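Local coordinates for protein adenosine deaminase 1 (Arthrobacter aurescens, PDB 3RYS) that probably catalyses the zinc-dependent hydrolytic deamination of adenine to hypoxanthine, a step of purine salvage and nitrogen catabolism, at residues T8-P14 / W335-T341; L273-V277 / L310-S314; R89-V95 / Y288-N292; R96-M102 / G133-I139; E23-Q27 / P282-Y288. All coordinates share one frame; numbering follows the deposited sequence.

Contact 1 of 5, residues T8-P14 / W335-T341; sequences TTSTAPP and WVKASVT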
# COMPACT_ATOMS: atom_id res chain seq x y z
N THR A 8 23.80 16.07 -7.75
CA THR A 8 22.56 16.27 -6.99
C THR A 8 21.31 16.25 -7.89
O THR A 8 21.37 16.66 -9.07
CB THR A 8 22.59 17.59 -6.19
OG1 THR A 8 22.52 18.71 -7.08
CG2 THR A 8 23.87 17.68 -5.36
N THR A 9 20.19 15.78 -7.35
CA THR A 9 18.93 15.75 -8.09
C THR A 9 17.76 16.13 -7.19
O THR A 9 17.82 15.94 -5.97
CB THR A 9 18.68 14.36 -8.75
OG1 THR A 9 17.53 14.42 -9.60
CG2 THR A 9 18.46 13.29 -7.69
N SER A 10 16.71 16.69 -7.77
CA SER A 10 15.47 16.94 -7.03
C SER A 10 14.36 16.03 -7.53
O SER A 10 13.21 16.15 -7.10
CB SER A 10 15.05 18.41 -7.16
OG SER A 10 15.90 19.24 -6.41
N THR A 11 14.70 15.12 -8.43
CA THR A 11 13.74 14.18 -8.99
C THR A 11 13.70 12.90 -8.16
O THR A 11 14.64 12.58 -7.43
CB THR A 11 14.09 13.82 -10.44
OG1 THR A 11 15.31 13.07 -10.47
CG2 THR A 11 14.25 15.09 -11.27
N ALA A 12 12.58 12.17 -8.26
CA ALA A 12 12.42 10.90 -7.57
C ALA A 12 13.03 9.80 -8.42
O ALA A 12 13.14 9.94 -9.63
CB ALA A 12 10.95 10.62 -7.32
N PRO A 13 13.43 8.69 -7.77
CA PRO A 13 14.05 7.55 -8.45
C PRO A 13 12.99 6.66 -9.08
O PRO A 13 11.82 6.76 -8.71
CB PRO A 13 14.72 6.77 -7.30
CG PRO A 13 14.49 7.59 -6.04
CD PRO A 13 13.32 8.48 -6.32
N PRO A 14 13.39 5.80 -10.03
CA PRO A 14 12.47 4.79 -10.56
C PRO A 14 12.24 3.76 -9.47
O PRO A 14 13.20 3.14 -9.02
CB PRO A 14 13.27 4.15 -11.70
CG PRO A 14 14.46 5.03 -11.92
CD PRO A 14 14.73 5.69 -10.61
N TRP A 335 19.62 6.22 -13.03
CA TRP A 335 19.17 7.40 -12.30
C TRP A 335 20.26 7.91 -11.36
O TRP A 335 20.48 9.11 -11.25
CB TRP A 335 17.89 7.10 -11.51
CG TRP A 335 17.44 8.25 -10.66
CD1 TRP A 335 16.75 9.35 -11.07
CD2 TRP A 335 17.65 8.41 -9.25
NE1 TRP A 335 16.51 10.19 -10.01
CE2 TRP A 335 17.06 9.64 -8.88
CE3 TRP A 335 18.29 7.64 -8.27
CZ2 TRP A 335 17.08 10.11 -7.56
CZ3 TRP A 335 18.31 8.11 -6.97
CH2 TRP A 335 17.71 9.33 -6.63
N VAL A 336 20.94 6.99 -10.68
CA VAL A 336 22.02 7.35 -9.77
C VAL A 336 23.18 8.03 -10.49
O VAL A 336 23.68 9.06 -10.04
CB VAL A 336 22.56 6.12 -9.03
CG1 VAL A 336 23.77 6.48 -8.19
CG2 VAL A 336 21.47 5.51 -8.18
N LYS A 337 23.56 7.49 -11.62
CA LYS A 337 24.65 8.02 -12.37
C LYS A 337 24.36 9.35 -12.96
O LYS A 337 25.21 10.17 -13.06
CB LYS A 337 24.98 7.09 -13.49
CG LYS A 337 25.77 5.97 -13.10
CD LYS A 337 25.93 5.12 -14.24
CE LYS A 337 26.30 3.77 -13.83
NZ LYS A 337 27.14 3.15 -14.83
N ALA A 338 23.13 9.54 -13.35
CA ALA A 338 22.70 10.80 -13.86
C ALA A 338 22.46 11.84 -12.77
O ALA A 338 22.36 12.99 -13.02
CB ALA A 338 21.48 10.60 -14.64
N SER A 339 22.39 11.40 -11.54
CA SER A 339 21.87 12.17 -10.46
C SER A 339 22.87 12.57 -9.43
O SER A 339 22.53 13.19 -8.49
CB SER A 339 20.78 11.38 -9.75
OG SER A 339 19.54 11.60 -10.33
N VAL A 340 24.12 12.20 -9.58
CA VAL A 340 25.09 12.65 -8.60
C VAL A 340 25.95 13.71 -9.19
O VAL A 340 26.13 13.74 -10.40
CB VAL A 340 25.99 11.56 -8.09
CG1 VAL A 340 25.20 10.51 -7.37
CG2 VAL A 340 26.85 11.01 -9.18
N THR A 341 26.47 14.58 -8.33
CA THR A 341 27.27 15.74 -8.72
C THR A 341 28.59 15.36 -9.29
O THR A 341 29.32 14.66 -8.68
CB THR A 341 27.58 16.64 -7.53
OG1 THR A 341 26.61 16.44 -6.52
CG2 THR A 341 27.60 18.07 -7.94
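T11 OG1 is gripped from two sides: the indole N-H of W335 donates to it, NE1 to OG1 3.2 Å with an angle of 167° at the hydrogen, and T9 OG1 shares a second hydrogen bond with it at 2.7 Å. The hydroxyl sits at the ring edge of W335, close to the indole plane. P13 covers one face of the same indole; its CB stands 3.7 Å from the centroid of the six-membered ring, a CH-pi contact only 6° off the normal. With CG of W335 anti to the backbone N (chi1 176°), the indole reaches away from its helix and against the arm 8-14. P14 CD rests against W335 CB at 3.6 Å, and T9 CG2 approaches W335 CZ2 obliquely at 3.5 Å. Farther along, T8 N donates to T341 OG1 at 3.1 Å and weakly to S339 O. V304 of helix 304-317 also touches both T9 and W335. The arrangement is an N-terminal arm laid along the closing helix 322-339, pairing the two chain ends on the surface just ahead of the first barrel strand, 15-17.

Contact 2 of 5, residues L273-V277 / L310-S314; sequences LNVCV and LAANS
Strand 275-277, the last of the eight beta strands of the deaminase barrel, meets helix 304-317 through C276 and L310, the strand and helix segments crossing at 103° with their axes 6.7 Å apart. L310 spans V275 and V277 with its two methyls: CD1 packs on V277 CG2 at 3.6 Å, while CD2 lies beside V275, 4.1 Å from its CG2 and near its carbonyl oxygen. One turn on, S314 CB faces C276 CB at 3.7 Å. The thiol of C276 takes the position between the backbone N and the carbonyl carbon (chi1 64°), so that CB rather than SG meets the helix. In the barrel this strand pairs with 244-246, and S314 OG also bonds A16 N of strand 15-17, which places helix 304-317 beside the seam where first and last strands come together. A water bridges the interface, accepting from V277 N at 2.8 Å and donating weakly to L310 O at 3.0 Å; that carbonyl also serves the helix bond from S314 N. At the other end N274 is the centre of an inverse gamma turn closed by V275 N and L273 O, 2.8 Å apart. The side chains of N274 and N313 pass each other in opposite directions, and Q241 O accepts from N274 ND2.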
# COMPACT_ATOMS: atom_id res chain seq x y z
N LEU A 273 17.76 -3.76 7.53
CA LEU A 273 16.39 -4.17 7.27
C LEU A 273 16.07 -3.90 5.80
O LEU A 273 16.38 -2.82 5.28
CB LEU A 273 15.41 -3.42 8.17
CG LEU A 273 15.43 -3.75 9.66
CD1 LEU A 273 14.47 -2.85 10.42
CD2 LEU A 273 15.07 -5.21 9.87
N ASN A 274 15.45 -4.87 5.14
CA ASN A 274 15.12 -4.74 3.72
C ASN A 274 13.91 -3.84 3.48
O ASN A 274 12.85 -4.30 3.05
CB ASN A 274 14.88 -6.12 3.12
CG ASN A 274 14.60 -6.07 1.64
OD1 ASN A 274 15.02 -5.14 0.95
ND2 ASN A 274 13.88 -7.07 1.14
N VAL A 275 14.06 -2.55 3.76
CA VAL A 275 12.95 -1.61 3.73
C VAL A 275 12.81 -0.89 2.40
O VAL A 275 13.78 -0.71 1.66
CB VAL A 275 13.07 -0.55 4.84
CG1 VAL A 275 12.78 -1.16 6.20
CG2 VAL A 275 14.45 0.08 4.80
N CYS A 276 11.58 -0.46 2.10
CA CYS A 276 11.32 0.38 0.95
C CYS A 276 10.27 1.44 1.30
O CYS A 276 9.60 1.34 2.32
CB CYS A 276 10.87 -0.45 -0.25
SG CYS A 276 9.30 -1.33 -0.04
N VAL A 277 10.15 2.44 0.44
CA VAL A 277 9.30 3.60 0.69
C VAL A 277 7.99 3.51 -0.09
O VAL A 277 7.99 3.25 -1.29
CB VAL A 277 10.03 4.90 0.32
CG1 VAL A 277 9.13 6.11 0.51
CG2 VAL A 277 11.30 5.04 1.14
N LEU A 310 16.90 2.30 -1.48
CA LEU A 310 15.47 2.15 -1.19
C LEU A 310 14.69 1.73 -2.43
O LEU A 310 13.84 0.84 -2.36
CB LEU A 310 14.90 3.46 -0.64
CG LEU A 310 15.43 3.89 0.73
CD1 LEU A 310 14.92 5.27 1.09
CD2 LEU A 310 15.03 2.87 1.79
N ALA A 311 14.99 2.38 -3.55
CA ALA A 311 14.37 2.07 -4.83
C ALA A 311 14.62 0.62 -5.23
O ALA A 311 13.68 -0.11 -5.58
CB ALA A 311 14.90 3.01 -5.91
N ALA A 312 15.88 0.20 -5.19
CA ALA A 312 16.25 -1.15 -5.62
C ALA A 312 15.65 -2.22 -4.70
O ALA A 312 15.29 -3.30 -5.15
CB ALA A 312 17.76 -1.29 -5.72
N ASN A 313 15.56 -1.91 -3.41
CA ASN A 313 14.86 -2.79 -2.49
C ASN A 313 13.44 -3.04 -2.98
O ASN A 313 13.02 -4.19 -3.13
CB ASN A 313 14.80 -2.18 -1.08
CG ASN A 313 16.12 -2.29 -0.34
OD1 ASN A 313 16.25 -1.80 0.78
ND2 ASN A 313 17.10 -2.93 -0.97
N SER A 314 12.71 -1.96 -3.25
CA SER A 314 11.32 -2.07 -3.67
C SER A 314 11.18 -2.94 -4.92
O SER A 314 10.15 -3.59 -5.11
CB SER A 314 10.74 -0.68 -3.94
OG SER A 314 11.02 -0.26 -5.26
O HOH W 1 11.45 2.55 -2.01

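Contact 3 of 5, residues R89-V95 / Y288-N292; sequences RAAAGGV and YVDDN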
# COMPACT_ATOMS: atom_id res chain seq x y z
N ARG A 89 -0.94 9.42 -11.92
CA ARG A 89 -0.13 10.20 -10.97
C ARG A 89 1.10 9.43 -10.50
O ARG A 89 2.19 10.00 -10.38
CB ARG A 89 -0.99 10.65 -9.79
CG ARG A 89 -0.21 11.39 -8.71
CD ARG A 89 0.49 12.64 -9.24
NE ARG A 89 1.25 13.31 -8.19
CZ ARG A 89 2.45 12.93 -7.77
NH1 ARG A 89 3.04 11.87 -8.32
NH2 ARG A 89 3.07 13.59 -6.80
N ALA A 90 0.94 8.13 -10.26
CA ALA A 90 2.05 7.28 -9.86
C ALA A 90 3.16 7.29 -10.91
O ALA A 90 4.33 7.44 -10.59
CB ALA A 90 1.57 5.86 -9.60
N ALA A 91 2.78 7.14 -12.18
CA ALA A 91 3.75 7.12 -13.27
C ALA A 91 4.57 8.41 -13.29
O ALA A 91 5.80 8.37 -13.33
CB ALA A 91 3.05 6.90 -14.61
N ALA A 92 3.88 9.54 -13.25
CA ALA A 92 4.52 10.85 -13.24
C ALA A 92 5.50 11.00 -12.08
O ALA A 92 6.40 11.83 -12.13
CB ALA A 92 3.48 11.95 -13.18
N GLY A 93 5.31 10.21 -11.03
CA GLY A 93 6.15 10.30 -9.85
C GLY A 93 7.27 9.28 -9.82
O GLY A 93 8.02 9.19 -8.84
N GLY A 94 7.39 8.49 -10.88
CA GLY A 94 8.50 7.56 -10.99
C GLY A 94 8.15 6.10 -10.78
O GLY A 94 9.00 5.23 -10.97
N VAL A 95 6.92 5.82 -10.37
CA VAL A 95 6.47 4.45 -10.14
C VAL A 95 6.51 3.63 -11.43
O VAL A 95 5.78 3.92 -12.38
CB VAL A 95 5.05 4.40 -9.52
CG1 VAL A 95 4.62 2.96 -9.27
CG2 VAL A 95 5.00 5.19 -8.22
N TYR A 288 2.32 11.28 -2.64
CA TYR A 288 2.56 9.98 -3.26
C TYR A 288 3.98 9.52 -2.94
O TYR A 288 4.66 10.13 -2.11
CB TYR A 288 2.29 10.07 -4.76
CG TYR A 288 0.83 10.32 -5.06
CD1 TYR A 288 0.27 11.58 -4.88
CD2 TYR A 288 0.00 9.29 -5.49
CE1 TYR A 288 -1.07 11.81 -5.13
CE2 TYR A 288 -1.34 9.51 -5.75
CZ TYR A 288 -1.88 10.77 -5.57
OH TYR A 288 -3.21 10.97 -5.82
N VAL A 289 4.43 8.43 -3.56
CA VAL A 289 5.75 7.90 -3.22
C VAL A 289 6.84 8.96 -3.41
O VAL A 289 7.68 9.15 -2.53
CB VAL A 289 6.09 6.63 -4.02
CG1 VAL A 289 6.28 6.95 -5.50
CG2 VAL A 289 7.34 5.97 -3.45
N ASP A 290 6.80 9.67 -4.54
CA ASP A 290 7.80 10.70 -4.81
C ASP A 290 7.76 11.81 -3.77
O ASP A 290 8.78 12.43 -3.48
CB ASP A 290 7.65 11.27 -6.23
CG ASP A 290 6.33 12.00 -6.43
OD1 ASP A 290 6.34 13.25 -6.42
OD2 ASP A 290 5.29 11.32 -6.59
N ASP A 291 6.58 12.05 -3.20
CA ASP A 291 6.44 13.00 -2.11
C ASP A 291 7.08 12.45 -0.84
O ASP A 291 7.70 13.19 -0.08
CB ASP A 291 4.97 13.33 -1.86
CG ASP A 291 4.38 14.20 -2.96
OD1 ASP A 291 4.99 15.24 -3.31
OD2 ASP A 291 3.30 13.83 -3.47
N ASN A 292 6.93 11.15 -0.62
CA ASN A 292 7.57 10.51 0.52
C ASN A 292 9.09 10.63 0.41
O ASN A 292 9.77 10.91 1.39
CB ASN A 292 7.16 9.04 0.66
CG ASN A 292 5.79 8.87 1.31
OD1 ASN A 292 5.69 8.58 2.51
ND2 ASN A 292 4.73 9.06 0.53
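G93, at the end of helix 76-92, lies against D290 in the first turn of helix 289-300, CA to CA 5.3 Å, just where G94 with its positive phi closes a Schellman motif through G94 N to A91 O and V95 N to A90 O. A CB on G93 would strike D290 OD2. R89 carries the polar side of the contact. Its CG is anti to the backbone N (chi1 176°) and stands 3.5 Å over the centroid of the Y288 ring in a CH-pi contact; a bend at chi2 then folds the guanidinium over the ring, the two planes 29° apart. From there both terminal nitrogens reach one oxygen end-on: D290 OD2 takes NH1 of R89 at 2.9 Å and NH2 at 3.2 Å, both near the guanidinium plane. R89 NH2 also meets D291 OD2 obliquely at 3.3 Å in a second salt bridge. D291 OD2 is fixed by Y288 N, which binds its anti lone pair at 2.9 Å. The helix N-terminus and this arginine probably both ease the two carboxylates, D291 having E294 close by as well. On the apolar side, V95 CG2 packs on V289 CG1 at 3.5 Å, with V15 and E17 alongside V289. The whole is a salt-bridge network, backed by an arginine-tyrosine stack, joining a helix C-terminus to a helix N-terminus in the TIM barrel.

Contact 4 of 5, residues R96-M102 / G133-I139; sequences RHAEIMM and GVSTLLI
Backbone bonds between R96-M102 and G133-I139 come first: the two strands run parallel, 10° apart, and trade hydrogen bonds alternately. S135 N donates to R96 O, A98 N to S135 O at 2.8 Å, L137 N to A98 O at 3.1 Å, I100 N to L137 O at 2.8 Å and I139 N to I100 O at 2.8 Å, with a weak bond from M102 N to I139 O at the end. Apolar contacts follow on both faces. On one, M101 CG lies side by side with I139 CG2 at 3.6 Å, and E99 CG with L137 CB at 3.7 Å; on the other, A98 CB meets V134 CG1 at 3.9 Å, toward helices 76-92 and 114-125, and L138 CD1 comes up beside I100 O. H97, its CG anti to the backbone N (chi1 -179°), turns its NE2 edge to L137 CD2. Without the imidazole, as with an alanine here, L137 CD2 and A320 would probably each lose a neighbour and a gap would open between them. Charged ends look outside the pair: E99 bonds R220 and F319 N, and R96 NE bridges to E331. The face of H97, E99 and M101 lines the barrel interior, the side chain of M101 about 5 Å from the zinc ion, beside H21 and H199. Strands 95-102 and 135-143 are the second and third of the TIM barrel, joined by a beta-alpha-beta crossover.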
# COMPACT_ATOMS: atom_id res chain seq x y z
N ARG A 96 7.36 2.62 -11.46
CA ARG A 96 7.56 1.80 -12.65
C ARG A 96 6.76 0.51 -12.55
O ARG A 96 6.41 -0.12 -13.55
CB ARG A 96 9.04 1.49 -12.83
CG ARG A 96 9.87 2.72 -13.12
CD ARG A 96 9.54 3.24 -14.50
NE ARG A 96 9.96 2.29 -15.52
CZ ARG A 96 9.29 2.06 -16.65
NH1 ARG A 96 8.17 2.71 -16.90
NH2 ARG A 96 9.75 1.17 -17.52
N HIS A 97 6.47 0.13 -11.31
CA HIS A 97 5.72 -1.08 -11.01
C HIS A 97 4.90 -0.84 -9.75
O HIS A 97 5.41 -0.30 -8.76
CB HIS A 97 6.68 -2.25 -10.81
CG HIS A 97 6.00 -3.55 -10.52
ND1 HIS A 97 5.81 -4.02 -9.23
CD2 HIS A 97 5.48 -4.50 -11.34
CE1 HIS A 97 5.19 -5.19 -9.28
NE2 HIS A 97 4.99 -5.50 -10.55
N ALA A 98 3.63 -1.23 -9.78
CA ALA A 98 2.73 -0.97 -8.67
C ALA A 98 1.98 -2.23 -8.28
O ALA A 98 1.30 -2.83 -9.11
CB ALA A 98 1.77 0.14 -9.03
N GLU A 99 2.12 -2.63 -7.02
CA GLU A 99 1.35 -3.76 -6.51
C GLU A 99 0.26 -3.24 -5.59
O GLU A 99 0.53 -2.80 -4.47
CB GLU A 99 2.26 -4.80 -5.86
CG GLU A 99 3.12 -5.54 -6.88
CD GLU A 99 4.08 -6.54 -6.28
OE1 GLU A 99 3.80 -7.06 -5.18
OE2 GLU A 99 5.11 -6.82 -6.93
N ILE A 100 -0.97 -3.30 -6.07
CA ILE A 100 -2.06 -2.50 -5.53
C ILE A 100 -3.04 -3.29 -4.68
O ILE A 100 -3.56 -4.33 -5.10
CB ILE A 100 -2.82 -1.83 -6.68
CG1 ILE A 100 -1.86 -0.94 -7.49
CG2 ILE A 100 -3.99 -1.01 -6.15
CD1 ILE A 100 -2.32 -0.66 -8.90
N MET A 101 -3.30 -2.79 -3.48
CA MET A 101 -4.28 -3.41 -2.60
C MET A 101 -5.69 -2.86 -2.81
O MET A 101 -5.90 -1.74 -3.29
CB MET A 101 -3.88 -3.25 -1.13
CG MET A 101 -3.15 -4.46 -0.57
SD MET A 101 -2.62 -4.20 1.14
CE MET A 101 -1.15 -3.21 0.89
N MET A 102 -6.66 -3.68 -2.43
CA MET A 102 -8.05 -3.35 -2.59
C MET A 102 -8.80 -4.08 -1.49
O MET A 102 -8.45 -5.22 -1.16
CB MET A 102 -8.51 -3.81 -3.97
CG MET A 102 -10.00 -4.00 -4.13
SD MET A 102 -10.31 -4.82 -5.71
CE MET A 102 -12.09 -4.90 -5.68
N GLY A 133 2.72 2.95 -18.59
CA GLY A 133 4.04 2.35 -18.48
C GLY A 133 4.31 1.80 -17.09
O GLY A 133 5.45 1.82 -16.61
N VAL A 134 3.27 1.29 -16.44
CA VAL A 134 3.40 0.73 -15.10
C VAL A 134 2.95 -0.72 -15.05
O VAL A 134 1.79 -1.03 -15.34
CB VAL A 134 2.57 1.54 -14.09
CG1 VAL A 134 2.59 0.87 -12.73
CG2 VAL A 134 3.07 2.97 -13.99
N SER A 135 3.86 -1.62 -14.68
CA SER A 135 3.52 -3.01 -14.42
C SER A 135 2.66 -3.07 -13.17
O SER A 135 2.90 -2.33 -12.22
CB SER A 135 4.78 -3.84 -14.19
OG SER A 135 5.55 -3.94 -15.37
N THR A 136 1.68 -3.96 -13.14
CA THR A 136 0.76 -3.99 -12.00
C THR A 136 0.36 -5.38 -11.53
O THR A 136 0.24 -6.31 -12.33
CB THR A 136 -0.52 -3.19 -12.29
OG1 THR A 136 -1.20 -3.76 -13.42
CG2 THR A 136 -0.19 -1.73 -12.56
N LEU A 137 0.17 -5.51 -10.22
CA LEU A 137 -0.42 -6.71 -9.63
C LEU A 137 -1.58 -6.31 -8.71
O LEU A 137 -1.50 -5.30 -8.01
CB LEU A 137 0.63 -7.52 -8.85
CG LEU A 137 1.56 -8.44 -9.65
CD1 LEU A 137 0.80 -9.24 -10.72
CD2 LEU A 137 2.70 -7.66 -10.27
N LEU A 138 -2.65 -7.10 -8.73
CA LEU A 138 -3.79 -6.81 -7.88
C LEU A 138 -3.77 -7.69 -6.64
O LEU A 138 -3.70 -8.91 -6.72
CB LEU A 138 -5.10 -7.00 -8.65
CG LEU A 138 -6.37 -6.54 -7.93
CD1 LEU A 138 -6.17 -5.15 -7.33
CD2 LEU A 138 -7.57 -6.55 -8.87
N ILE A 139 -3.84 -7.05 -5.48
CA ILE A 139 -3.85 -7.77 -4.21
C ILE A 139 -5.15 -7.51 -3.47
O ILE A 139 -5.47 -6.38 -3.14
CB ILE A 139 -2.67 -7.36 -3.33
CG1 ILE A 139 -1.37 -7.95 -3.88
CG2 ILE A 139 -2.87 -7.83 -1.89
CD1 ILE A 139 -0.19 -7.75 -2.97

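Contact 5 of 5, residues E23-Q27 / P282-Y288; sequences EGTLQ and PAYFGGY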
# COMPACT_ATOMS: atom_id res chain seq x y z
N GLU A 23 -8.21 2.58 -2.66
CA GLU A 23 -9.23 3.43 -2.05
C GLU A 23 -8.63 4.63 -1.33
O GLU A 23 -9.31 5.63 -1.10
CB GLU A 23 -10.08 2.62 -1.06
CG GLU A 23 -10.81 1.42 -1.66
CD GLU A 23 -9.97 0.15 -1.68
OE1 GLU A 23 -8.73 0.24 -1.73
OE2 GLU A 23 -10.56 -0.95 -1.63
N GLY A 24 -7.35 4.52 -0.97
CA GLY A 24 -6.64 5.60 -0.29
C GLY A 24 -6.07 6.57 -1.30
O GLY A 24 -5.41 7.55 -0.95
N THR A 25 -6.36 6.29 -2.56
CA THR A 25 -5.94 7.08 -3.70
C THR A 25 -7.00 8.12 -4.08
O THR A 25 -6.76 9.02 -4.90
CB THR A 25 -5.68 6.14 -4.87
OG1 THR A 25 -4.27 5.93 -4.98
CG2 THR A 25 -6.22 6.70 -6.17
N LEU A 26 -8.16 8.01 -3.44
CA LEU A 26 -9.33 8.82 -3.76
C LEU A 26 -9.19 10.28 -3.31
O LEU A 26 -9.30 10.59 -2.13
CB LEU A 26 -10.57 8.21 -3.11
CG LEU A 26 -11.90 8.44 -3.82
CD1 LEU A 26 -11.74 8.19 -5.31
CD2 LEU A 26 -12.96 7.52 -3.22
N GLN A 27 -8.95 11.16 -4.27
CA GLN A 27 -8.76 12.57 -4.00
C GLN A 27 -10.12 13.28 -3.85
O GLN A 27 -11.09 12.91 -4.51
CB GLN A 27 -7.95 13.19 -5.15
CG GLN A 27 -7.07 14.35 -4.73
CD GLN A 27 -5.97 13.94 -3.77
OE1 GLN A 27 -5.15 13.08 -4.09
NE2 GLN A 27 -5.94 14.57 -2.60
N PRO A 282 -2.29 7.69 -0.45
CA PRO A 282 -1.75 8.94 -0.99
C PRO A 282 -2.66 10.16 -0.89
O PRO A 282 -2.17 11.27 -0.70
CB PRO A 282 -1.51 8.61 -2.47
CG PRO A 282 -1.50 7.14 -2.55
CD PRO A 282 -2.40 6.65 -1.48
N ALA A 283 -3.97 9.96 -1.05
CA ALA A 283 -4.89 11.10 -1.06
C ALA A 283 -5.29 11.52 0.35
O ALA A 283 -5.99 12.51 0.54
CB ALA A 283 -6.12 10.79 -1.91
N TYR A 284 -4.84 10.76 1.35
CA TYR A 284 -5.17 11.05 2.74
C TYR A 284 -3.98 11.58 3.55
O TYR A 284 -4.16 12.25 4.57
CB TYR A 284 -5.73 9.79 3.42
CG TYR A 284 -7.12 9.43 2.97
CD1 TYR A 284 -7.32 8.74 1.79
CD2 TYR A 284 -8.22 9.78 3.73
CE1 TYR A 284 -8.60 8.40 1.37
CE2 TYR A 284 -9.50 9.45 3.32
CZ TYR A 284 -9.68 8.76 2.14
OH TYR A 284 -10.95 8.42 1.73
N PHE A 285 -2.77 11.27 3.10
CA PHE A 285 -1.57 11.62 3.86
C PHE A 285 -0.75 12.68 3.14
O PHE A 285 0.41 12.93 3.49
CB PHE A 285 -0.74 10.37 4.16
CG PHE A 285 -1.52 9.26 4.82
CD1 PHE A 285 -2.43 9.55 5.83
CD2 PHE A 285 -1.35 7.94 4.44
CE1 PHE A 285 -3.16 8.53 6.45
CE2 PHE A 285 -2.07 6.92 5.05
CZ PHE A 285 -2.98 7.22 6.05
N GLY A 286 -1.36 13.31 2.14
CA GLY A 286 -0.79 14.46 1.46
C GLY A 286 0.45 14.22 0.63
O GLY A 286 1.38 15.03 0.65
N GLY A 287 0.48 13.12 -0.12
CA GLY A 287 1.63 12.82 -0.94
C GLY A 287 1.75 11.40 -1.45
O GLY A 287 1.35 10.44 -0.79
N TYR A 288 2.32 11.28 -2.64
CA TYR A 288 2.56 9.98 -3.26
C TYR A 288 3.98 9.52 -2.94
O TYR A 288 4.66 10.13 -2.11
CB TYR A 288 2.29 10.07 -4.76
CG TYR A 288 0.83 10.32 -5.06
CD1 TYR A 288 0.27 11.58 -4.88
CD2 TYR A 288 0.00 9.29 -5.49
CE1 TYR A 288 -1.07 11.81 -5.13
CE2 TYR A 288 -1.34 9.51 -5.75
CZ TYR A 288 -1.88 10.77 -5.57
OH TYR A 288 -3.21 10.97 -5.82
O HOH W 2 -4.96 9.44 -7.44
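G24 O accepts from A283 N at 2.8 Å, with 160° at the hydrogen. This backbone bond is the centre of the contact. P282 CD sits beside the same oxygen at 3.2 Å, and Y284 turns its ring edge to it, CD1 to G24 O 3.5 Å. The methyl of A283 points into the loop 23-27, with CB 3.2 Å from L26 O and 3.3 Å from Q27 OE1. A bend at chi2 (65°) brings the amide of Q27 back over A283, where OE1 lies 3.3 Å from Y288 OH, a weak and unsettled hydrogen bond. A water joins that hydroxyl, at 2.8 Å, to T25 O at 3.1 Å. A leucine in place of Q27 would lack the amide oxygen and would probably leave the Y288 hydroxyl without this weak partner. Farther out, P282 CB lies over a face of the Y288 ring, E23 OE2 binds D103 N, and the ring of Y284 meets those of Y54 and F62, the latter part of the adenine pocket. The loop 23-27 follows the zinc ligand H21, and 282-288 follows D280, a ligand of zinc and adenine, and D281, which binds adenine. No salt bridge joins the two; a single straight backbone bond, with a water and neutral side chains round it, ties together two loops that follow ligands of the active site.

Contacts 2, 4 and 5 are buried, contact 3 partly so, and contact 1 lies on the surface, where the chain ends meet. Contact 4 is sheet pairing and its chemistry is mostly backbone; contact 2 sets a strand against a helix through aliphatic side chains and one water. Charge enters at contact 3, nearer solvent, as a salt-bridge network, whereas contact 5, close to the adenine, relies on neutral groups. Contacts 3 and 5 share Y288, which turns its ring to one and its hydroxyl to the other. Helix 289-300 begins in contact 3, and its N292 packs on V277 of contact 2, while A12 of contact 1 packs on D290 and G93.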